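Local coordinates for uncharacterized protein (Trypanosoma congolense, PDB 4E40) that probably binds haptoglobin-hemoglobin at the trypanosome cell surface, serving as a receptor for uptake of this heme-carrying complex, at residues 65-70 / 238-243. Sequence-based numbering, arbitrary orientation.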
loop_
_atom_site.group_PDB
_atom_site.type_symbol
_atom_site.label_atom_id
_atom_site.label_comp_id
_atom_site.label_asym_id
_atom_site.label_seq_id
_atom_site.Cartn_x
_atom_site.Cartn_y
_atom_site.Cartn_z
ATOM N N GLU A 65 -6.558 31.718 17.761
ATOM C CA GLU A 65 -5.963 32.715 18.648
ATOM C C GLU A 65 -6.361 34.137 18.297
ATOM O O GLU A 65 -6.527 34.981 19.220
ATOM C CB GLU A 65 -4.439 32.466 18.786
ATOM C CG GLU A 65 -4.081 31.134 19.481
ATOM C CD GLU A 65 -4.872 30.829 20.780
ATOM O OE1 GLU A 65 -4.950 31.666 21.699
ATOM O OE2 GLU A 65 -5.490 29.748 20.876
ATOM N N ARG A 66 -6.523 34.443 17.015
ATOM C CA ARG A 66 -7.064 35.740 16.600
ATOM C C ARG A 66 -8.486 35.913 17.133
ATOM O O ARG A 66 -8.863 37.006 17.619
ATOM C CB ARG A 66 -7.005 35.900 15.115
ATOM C CG ARG A 66 -5.551 36.096 14.652
ATOM C CD ARG A 66 -5.501 36.490 13.171
ATOM N NE ARG A 66 -5.286 35.336 12.331
ATOM C CZ ARG A 66 -6.235 34.680 11.682
ATOM N NH1 ARG A 66 -5.876 33.637 10.965
ATOM N NH2 ARG A 66 -7.524 35.052 11.756
ATOM N N ALA A 67 -9.266 34.822 17.085
ATOM C CA ALA A 67 -10.629 34.934 17.616
ATOM C C ALA A 67 -10.604 35.181 19.153
ATOM O O ALA A 67 -11.400 36.012 19.664
ATOM C CB ALA A 67 -11.431 33.667 17.241
ATOM N N SER A 68 -9.706 34.489 19.873
ATOM C CA SER A 68 -9.564 34.605 21.333
ATOM C C SER A 68 -9.134 36.026 21.678
ATOM O O SER A 68 -9.646 36.620 22.653
ATOM C CB SER A 68 -8.539 33.639 21.872
ATOM O OG SER A 68 -9.084 32.316 21.870
ATOM N N ALA A 69 -8.241 36.576 20.839
ATOM C CA ALA A 69 -7.823 37.991 21.056
ATOM C C ALA A 69 -9.000 38.979 20.904
ATOM O O ALA A 69 -9.103 39.941 21.690
ATOM C CB ALA A 69 -6.625 38.365 20.198
ATOM N N ALA A 70 -9.913 38.706 19.938
ATOM C CA ALA A 70 -11.149 39.507 19.717
ATOM C C ALA A 70 -12.094 39.440 20.919
ATOM O O ALA A 70 -12.594 40.492 21.384
ATOM C CB ALA A 70 -11.834 39.126 18.398
ATOM N N GLU A 238 -13.033 35.239 11.454
ATOM C CA GLU A 238 -13.214 36.478 10.733
ATOM C C GLU A 238 -14.380 37.288 11.330
ATOM O O GLU A 238 -14.262 38.496 11.649
ATOM C CB GLU A 238 -13.421 36.200 9.249
ATOM C CG GLU A 238 -12.191 35.734 8.497
ATOM C CD GLU A 238 -12.548 35.134 7.143
ATOM O OE1 GLU A 238 -13.655 35.434 6.637
ATOM O OE2 GLU A 238 -11.744 34.353 6.583
ATOM N N GLU A 239 -15.514 36.620 11.540
ATOM C CA GLU A 239 -16.639 37.319 12.170
ATOM C C GLU A 239 -16.284 37.907 13.526
ATOM O O GLU A 239 -16.639 39.072 13.838
ATOM C CB GLU A 239 -17.929 36.445 12.210
ATOM C CG GLU A 239 -19.093 37.406 12.557
ATOM C CD GLU A 239 -20.374 36.762 13.055
ATOM O OE1 GLU A 239 -20.435 35.523 13.250
ATOM O OE2 GLU A 239 -21.307 37.574 13.305
ATOM N N ALA A 240 -15.580 37.140 14.350
ATOM C CA ALA A 240 -15.172 37.628 15.655
ATOM C C ALA A 240 -14.317 38.908 15.483
ATOM O O ALA A 240 -14.531 39.874 16.216
ATOM C CB ALA A 240 -14.430 36.569 16.456
ATOM N N GLU A 241 -13.371 38.906 14.549
ATOM C CA GLU A 241 -12.519 40.093 14.329
ATOM C C GLU A 241 -13.353 41.264 13.811
ATOM O O GLU A 241 -13.333 42.360 14.399
ATOM C CB GLU A 241 -11.357 39.771 13.373
ATOM C CG GLU A 241 -10.389 38.728 13.915
ATOM C CD GLU A 241 -9.119 38.581 13.087
ATOM O OE1 GLU A 241 -9.109 37.811 12.100
ATOM O OE2 GLU A 241 -8.113 39.208 13.459
ATOM N N THR A 242 -14.096 41.030 12.732
ATOM C CA THR A 242 -14.889 42.081 12.107
ATOM C C THR A 242 -15.840 42.743 13.120
ATOM O O THR A 242 -15.876 43.984 13.256
ATOM C CB THR A 242 -15.685 41.527 10.898
ATOM O OG1 THR A 242 -14.779 41.098 9.898
ATOM C CG2 THR A 242 -16.542 42.625 10.263
ATOM N N GLU A 243 -16.571 41.936 13.887
ATOM C CA GLU A 243 -17.494 42.498 14.871
ATOM C C GLU A 243 -16.817 43.205 16.037
ATOM O O GLU A 243 -17.329 44.229 16.544
ATOM C CB GLU A 243 -18.451 41.428 15.396
ATOM C CG GLU A 243 -19.400 40.918 14.314
ATOM C CD GLU A 243 -20.462 41.960 13.916
ATOM O OE1 GLU A 243 -20.922 42.726 14.783
ATOM O OE2 GLU A 243 -20.837 42.017 12.731
HETATM O O HOH W 1 -8.086 39.357 16.875
#
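Ala67 and Ala70 of segment 65-70 meet Ala240 and Glu241 of segment 238-243, the local helix axes approaching to 8.4 Å with 32° between their N-to-C directions. Alanine suits this close spacing, since a lone methyl group lets the backbones draw together: CB of Ala240 lies 4.2 Å from CB of Ala67 and 4.1 Å from CB of Ala70. CB of Ala70 also lies 3.5 Å from O of Ala240, so side chain packs directly on backbone. Beside this small apolar patch, on its more solvent-exposed side, arginine and glutamate have the length and opposite charges to bridge the helices. A bend at chi3 (-96°) turns the Arg66 guanidinium so that NH2 reaches across to Glu241 OE1 in a 3.2 Å salt bridge. The hydrogen bond is far from straight (138° at the hydrogen) and reaches the oxygen from above the carboxylate plane, while the aliphatic CB and CD of Arg66 pass beside Glu241 OE2. A water gives a 2.6 Å hydrogen bond to Arg66 O and a weak one to Glu241 OE2. The contact joins helices 28-73 and 192-246 near one end of the elongated helical bundle; Ser244 adds a hydrogen bond to Ala70 O, and helix 82-147 packs against Glu239 and Glu243.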